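Local atomic coordinates of nicotinate phosphoribosyltransferase (Saccharomyces cerevisiae, PDB entry 1VLP), a protein that catalyses the ATP-dependent formation of nicotinate ribonucleotide from nicotinate and phosphoribosyl diphosphate, the first step of NAD biosynthesis from nicotinic acid. Residues W163-Q168 / Q200-Q205; E173-T178 / T367-D372. All blocks are in the same frame, centred on the assembly; numbering follows the deposited sequence.

Both contacts lie on the same side of the chain's centre, their centres about 10 Å apart, and both are partly buried. They share helix 168-181: contact 1 uses its first residue and the loop before it, contact 2 its middle. The partners differ. In contact 1 the partner is helix 197-213, and the meeting is mostly apolar, with no hydrogen bond across it. In contact 2 it is the short helix 367-370 with the turn after it, next to a bound phosphate, and a lysine brings charge. Contact 1 lies farther from the centre of the chain. The two touch directly: Gln168 NE2 probably donates to Asp372 O, and Ile203 packs on Phe369 and Thr370.

Contact 1: residues W163-Q168 / Q200-Q205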
loop_
_atom_site.group_PDB
_atom_site.type_symbol
_atom_site.label_atom_id
_atom_site.label_comp_id
_atom_site.label_asym_id
_atom_site.label_seq_id
_atom_site.Cartn_x
_atom_site.Cartn_y
_atom_site.Cartn_z
ATOM N N TRP A 163 15.796 20.834 1.080
ATOM C CA TRP A 163 15.296 20.223 -0.138
ATOM C C TRP A 163 14.345 21.240 -0.728
ATOM O O TRP A 163 13.911 22.165 -0.046
ATOM C CB TRP A 163 14.550 18.910 0.152
ATOM C CG TRP A 163 13.296 19.043 1.015
ATOM C CD1 TRP A 163 13.240 19.036 2.371
ATOM C CD2 TRP A 163 11.951 19.209 0.562
ATOM N NE1 TRP A 163 11.951 19.192 2.791
ATOM C CE2 TRP A 163 11.137 19.327 1.708
ATOM C CE3 TRP A 163 11.346 19.272 -0.715
ATOM C CZ2 TRP A 163 9.757 19.489 1.633
ATOM C CZ3 TRP A 163 9.985 19.415 -0.795
ATOM C CH2 TRP A 163 9.191 19.529 0.383
ATOM N N ASP A 164 13.990 21.057 -1.986
ATOM C CA ASP A 164 12.954 21.872 -2.600
ATOM C C ASP A 164 12.314 21.086 -3.758
ATOM O O ASP A 164 12.602 19.894 -3.952
ATOM C CB ASP A 164 13.516 23.219 -3.093
ATOM C CG ASP A 164 14.577 23.063 -4.177
ATOM O OD1 ASP A 164 14.528 22.078 -4.959
ATOM O OD2 ASP A 164 15.483 23.925 -4.245
ATOM N N TYR A 165 11.427 21.738 -4.493
ATOM C CA TYR A 165 10.632 21.031 -5.526
ATOM C C TYR A 165 11.187 21.149 -6.927
ATOM O O TYR A 165 10.591 20.634 -7.864
ATOM C CB TYR A 165 9.183 21.533 -5.527
ATOM C CG TYR A 165 8.372 21.158 -4.326
ATOM C CD1 TYR A 165 7.783 19.918 -4.234
ATOM C CD2 TYR A 165 8.132 22.071 -3.302
ATOM C CE1 TYR A 165 7.024 19.547 -3.141
ATOM C CE2 TYR A 165 7.341 21.708 -2.190
ATOM C CZ TYR A 165 6.786 20.440 -2.135
ATOM O OH TYR A 165 6.013 20.039 -1.092
ATOM N N GLU A 166 12.359 21.765 -7.079
ATOM C CA GLU A 166 12.926 22.004 -8.385
ATOM C C GLU A 166 13.119 20.693 -9.102
ATOM O O GLU A 166 13.604 19.725 -8.520
ATOM C CB GLU A 166 14.252 22.733 -8.280
ATOM C CG GLU A 166 14.075 24.164 -7.726
ATOM C CD GLU A 166 13.133 25.031 -8.584
ATOM O OE1 GLU A 166 13.494 25.338 -9.754
ATOM O OE2 GLU A 166 12.034 25.384 -8.079
ATOM N N ASN A 167 12.673 20.687 -10.349
ATOM C CA ASN A 167 12.830 19.568 -11.271
ATOM C C ASN A 167 12.044 18.289 -10.928
ATOM O O ASN A 167 12.285 17.251 -11.567
ATOM C CB ASN A 167 14.302 19.235 -11.477
ATOM C CG ASN A 167 15.077 20.396 -12.106
ATOM O OD1 ASN A 167 14.720 20.873 -13.198
ATOM N ND2 ASN A 167 16.105 20.882 -11.405
ATOM N N GLN A 168 11.143 18.341 -9.937
ATOM C CA GLN A 168 10.327 17.152 -9.565
ATOM C C GLN A 168 9.447 16.707 -10.738
ATOM O O GLN A 168 9.417 15.519 -11.144
ATOM C CB GLN A 168 9.468 17.435 -8.337
ATOM C CG GLN A 168 10.261 17.355 -7.022
ATOM C CD GLN A 168 10.846 15.969 -6.807
ATOM O OE1 GLN A 168 10.115 14.999 -6.997
ATOM N NE2 GLN A 168 12.144 15.868 -6.380
ATOM N N GLN A 200 3.580 14.555 -4.682
ATOM C CA GLN A 200 2.865 13.550 -5.466
ATOM C C GLN A 200 2.099 14.179 -6.648
ATOM O O GLN A 200 2.134 13.651 -7.743
ATOM C CB GLN A 200 1.964 12.697 -4.563
ATOM C CG GLN A 200 1.252 11.519 -5.293
ATOM C CD GLN A 200 0.574 10.582 -4.322
ATOM O OE1 GLN A 200 0.091 11.030 -3.324
ATOM N NE2 GLN A 200 0.460 9.281 -4.663
ATOM N N ASP A 201 1.440 15.307 -6.430
ATOM C CA ASP A 201 0.791 16.020 -7.519
ATOM C C ASP A 201 1.748 16.416 -8.669
ATOM O O ASP A 201 1.425 16.280 -9.859
ATOM C CB ASP A 201 0.066 17.237 -6.992
ATOM C CG ASP A 201 -0.726 17.937 -8.089
ATOM O OD1 ASP A 201 -1.751 17.370 -8.552
ATOM O OD2 ASP A 201 -0.303 19.018 -8.485
ATOM N N LEU A 202 2.948 16.877 -8.302
ATOM C CA LEU A 202 3.934 17.241 -9.322
ATOM C C LEU A 202 4.410 16.038 -10.106
ATOM O O LEU A 202 4.559 16.132 -11.315
ATOM C CB LEU A 202 5.131 17.962 -8.711
ATOM C CG LEU A 202 4.889 19.389 -8.263
ATOM C CD1 LEU A 202 6.118 19.813 -7.485
ATOM C CD2 LEU A 202 4.605 20.251 -9.473
ATOM N N ILE A 203 4.634 14.899 -9.448
ATOM C CA ILE A 203 5.039 13.684 -10.170
ATOM C C ILE A 203 3.892 13.131 -11.042
ATOM O O ILE A 203 4.133 12.651 -12.137
ATOM C CB ILE A 203 5.803 12.666 -9.282
ATOM C CG1 ILE A 203 4.894 11.943 -8.326
ATOM C CG2 ILE A 203 6.992 13.342 -8.616
ATOM C CD1 ILE A 203 4.168 10.783 -8.964
HETATM N N MSE A 204 2.651 13.315 -10.611
HETATM C CA MSE A 204 1.495 12.964 -11.454
HETATM C C MSE A 204 1.507 13.802 -12.729
HETATM O O MSE A 204 1.302 13.289 -13.845
HETATM C CB MSE A 204 0.172 13.163 -10.710
HETATM C CG MSE A 204 -0.193 12.096 -9.665
HETATM SE SE MSE A 204 -0.218 10.263 -10.387
HETATM C CE MSE A 204 -1.663 10.518 -11.759
ATOM N N GLN A 205 1.725 15.103 -12.565
ATOM C CA GLN A 205 1.943 16.028 -13.711
ATOM C C GLN A 205 3.010 15.551 -14.666
ATOM O O GLN A 205 2.783 15.558 -15.902
ATOM C CB GLN A 205 2.229 17.452 -13.220
ATOM C CG GLN A 205 1.042 18.110 -12.586
ATOM C CD GLN A 205 1.371 19.550 -12.174
ATOM O OE1 GLN A 205 1.953 20.279 -12.960
ATOM N NE2 GLN A 205 1.041 19.932 -10.941
#
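Tyr165 turns CG beside its backbone N (chi1 -69°), and Leu202 does the same from helix 197-213 (chi1 -73°). These torsions bring the base of the ring against one leucine methyl. Leu202 CD1 lies 3.7 Å from Tyr165 CD1 and 4.0 Å from Tyr165 CB. It comes to the ring obliquely, and the two side chains cross at about a right angle. The same methyl reaches Gln168 CB at 4.2 Å. One branch of Leu202 therefore meets both ends of a type II beta turn, which runs from Tyr165 to Gln168 and leads into helix 168-181.

The turn is closed by Gln168 N donating to Tyr165 O. Overlapping its start, Asp164 OD1 accepts from Glu166 N at 3.0 Å, an Asx turn. Trp163 places CZ3 over a face of the Tyr165 ring, 3.6 Å above the plane and offset toward the rim. The tyrosine is thus packed by its own loop as well as by the helix. Its hydroxyl bonds to Ser196 OG.

Gln168 is bent at chi2 (-61°) and runs beside Ile203, pointing the same way. Its OE1 lies 3.9 Å from Ile203 CG2, while NE2 probably donates to Asp372 O.

No hydrogen bond crosses between 163-168 and 200-205. Between the two segments the hold is packing, chiefly at Leu202, while the Tyr165 hydroxyl and Gln168 NE2 bond to residues outside both.

Contact 2: residues E173-T178 / T367-D372; sequences EKKAET and TNFTND. With PO4 (phosphate ion), chain E.
Lys175 reaches from helix 168-181 to the short helix 367-370 and the turn behind it. Its CB lies 4.0 Å from Phe369 CE1 and approaches the ring obliquely. CG stands beside the backbone N (chi1 -66°), and the chain is extended from there on. CD passes 3.7 Å from Asn368 OD1. CE lies near both acceptors, 3.5 Å from Asp372 OD2 and 3.6 Å from Asn368 OD1.

NZ ends among several oxygens. It forms a salt bridge with Asp372 OD2 at 2.8 Å, using the anti lone pair of that oxygen. It also donates to Asn368 OD1 at 3.1 Å, from well above the carbonyl plane (59° out of it). A water accepts from NZ and probably donates to Phe369 O. The carboxylate and the gathered oxygens probably favour the charged form of the lysine.

Helix 367-370 comes one residue after strand 360-365 of the parallel sheet, in the barrel-like domain of this type II phosphoribosyltransferase. Thr367, at its start, is inferred to bind phosphoribosyl diphosphate. A phosphate ion, probably from the crystallisation liquor, lies there. Its O1 accepts from Thr367 N at 3.1 Å, with an N-H...O angle of 156°, and Ser341 N also binds the ion. Asn368, the next residue, is one of the lysine's partners; the lysine itself does not reach the ion. Phe369 also packs on Ile207 of helix 197-213, and Lys175 touches Val344 at the start of helix 344-356.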
loop_
_atom_site.group_PDB
_atom_site.type_symbol
_atom_site.label_atom_id
_atom_site.label_comp_id
_atom_site.label_asym_id
_atom_site.label_seq_id
_atom_site.Cartn_x
_atom_site.Cartn_y
_atom_site.Cartn_z
ATOM N N GLU A 173 8.727 12.812 -15.262
ATOM C CA GLU A 173 8.506 12.707 -16.702
ATOM C C GLU A 173 9.561 11.844 -17.398
ATOM O O GLU A 173 9.223 10.934 -18.182
ATOM C CB GLU A 173 8.469 14.084 -17.323
ATOM C CG GLU A 173 8.119 14.047 -18.792
ATOM C CD GLU A 173 8.314 15.390 -19.507
ATOM O OE1 GLU A 173 8.858 16.357 -18.929
ATOM O OE2 GLU A 173 7.928 15.468 -20.686
ATOM N N LYS A 174 10.818 12.076 -17.059
ATOM C CA LYS A 174 11.929 11.291 -17.610
ATOM C C LYS A 174 11.832 9.829 -17.242
ATOM O O LYS A 174 12.082 8.971 -18.087
ATOM C CB LYS A 174 13.283 11.870 -17.162
ATOM C CG LYS A 174 14.449 11.011 -17.567
ATOM C CD LYS A 174 15.774 11.702 -17.401
ATOM C CE LYS A 174 16.959 10.846 -17.884
ATOM N NZ LYS A 174 18.193 11.475 -17.294
ATOM N N LYS A 175 11.466 9.533 -15.983
ATOM C CA LYS A 175 11.284 8.151 -15.544
ATOM C C LYS A 175 10.182 7.497 -16.367
ATOM O O LYS A 175 10.377 6.436 -16.936
ATOM C CB LYS A 175 10.944 8.070 -14.064
ATOM C CG LYS A 175 12.120 8.537 -13.195
ATOM C CD LYS A 175 11.735 8.493 -11.734
ATOM C CE LYS A 175 12.812 9.038 -10.858
ATOM N NZ LYS A 175 12.334 9.135 -9.419
ATOM N N ALA A 176 9.041 8.164 -16.441
ATOM C CA ALA A 176 7.908 7.644 -17.179
ATOM C C ALA A 176 8.283 7.379 -18.652
ATOM O O ALA A 176 7.947 6.341 -19.198
ATOM C CB ALA A 176 6.761 8.578 -17.059
ATOM N N GLU A 177 9.019 8.284 -19.252
ATOM C CA GLU A 177 9.379 8.143 -20.654
ATOM C C GLU A 177 10.274 6.957 -20.858
ATOM O O GLU A 177 10.130 6.255 -21.833
ATOM C CB GLU A 177 10.001 9.424 -21.171
ATOM C CG GLU A 177 8.968 10.567 -21.234
ATOM C CD GLU A 177 9.445 11.809 -21.938
ATOM O OE1 GLU A 177 10.636 11.860 -22.323
ATOM O OE2 GLU A 177 8.587 12.721 -22.136
ATOM N N THR A 178 11.204 6.715 -19.940
ATOM C CA THR A 178 12.037 5.519 -20.050
ATOM C C THR A 178 11.214 4.246 -19.962
ATOM O O THR A 178 11.404 3.281 -20.735
ATOM C CB THR A 178 13.162 5.543 -19.019
ATOM O OG1 THR A 178 13.940 6.733 -19.214
ATOM C CG2 THR A 178 14.084 4.325 -19.147
ATOM N N THR A 367 7.701 4.793 -3.607
ATOM C CA THR A 367 8.609 5.820 -3.039
ATOM C C THR A 367 9.583 6.435 -4.024
ATOM O O THR A 367 9.868 7.619 -3.939
ATOM C CB THR A 367 9.360 5.258 -1.819
ATOM O OG1 THR A 367 8.373 4.706 -0.933
ATOM C CG2 THR A 367 10.115 6.345 -1.096
ATOM N N ASN A 368 10.058 5.672 -5.005
ATOM C CA ASN A 368 10.935 6.260 -5.983
ATOM C C ASN A 368 10.274 7.391 -6.760
ATOM O O ASN A 368 10.963 8.293 -7.213
ATOM C CB ASN A 368 11.461 5.191 -6.928
ATOM C CG ASN A 368 12.459 5.741 -7.890
ATOM O OD1 ASN A 368 12.129 6.076 -9.012
ATOM N ND2 ASN A 368 13.695 5.836 -7.455
ATOM N N PHE A 369 8.946 7.325 -6.951
ATOM C CA PHE A 369 8.246 8.404 -7.622
ATOM C C PHE A 369 8.067 9.641 -6.710
ATOM O O PHE A 369 8.362 10.757 -7.098
ATOM C CB PHE A 369 6.885 7.964 -8.184
ATOM C CG PHE A 369 6.907 7.606 -9.659
ATOM C CD1 PHE A 369 7.470 8.483 -10.609
ATOM C CD2 PHE A 369 6.377 6.406 -10.100
ATOM C CE1 PHE A 369 7.481 8.151 -11.993
ATOM C CE2 PHE A 369 6.401 6.055 -11.477
ATOM C CZ PHE A 369 6.982 6.934 -12.411
ATOM N N THR A 370 7.532 9.427 -5.515
ATOM C CA THR A 370 7.010 10.521 -4.675
ATOM C C THR A 370 7.979 11.009 -3.583
ATOM O O THR A 370 7.646 11.951 -2.847
ATOM C CB THR A 370 5.705 10.053 -3.987
ATOM O OG1 THR A 370 6.010 8.897 -3.184
ATOM C CG2 THR A 370 4.670 9.746 -5.077
ATOM N N ASN A 371 9.129 10.347 -3.429
ATOM C CA ASN A 371 10.123 10.755 -2.451
ATOM C C ASN A 371 11.561 10.521 -2.918
ATOM O O ASN A 371 12.359 9.877 -2.243
ATOM C CB ASN A 371 9.807 10.157 -1.042
ATOM C CG ASN A 371 10.250 11.055 0.087
ATOM O OD1 ASN A 371 11.177 11.828 -0.079
ATOM N ND2 ASN A 371 9.655 10.888 1.259
ATOM N N ASP A 372 11.874 11.127 -4.076
ATOM C CA ASP A 372 13.178 11.101 -4.704
ATOM C C ASP A 372 13.697 12.545 -4.809
ATOM O O ASP A 372 13.429 13.226 -5.798
ATOM C CB ASP A 372 13.092 10.423 -6.097
ATOM C CG ASP A 372 14.466 10.295 -6.768
ATOM O OD1 ASP A 372 15.480 10.556 -6.088
ATOM O OD2 ASP A 372 14.559 9.945 -7.964
HETATM P P PO4 E . 7.887 1.198 -2.273
HETATM O O1 PO4 E . 6.714 2.098 -2.555
HETATM O O2 PO4 E . 9.203 1.734 -2.760
HETATM O O3 PO4 E . 8.077 1.019 -0.760
HETATM O O4 PO4 E . 7.670 -0.204 -2.805
HETATM O O HOH W 1 10.178 10.969 -9.266
#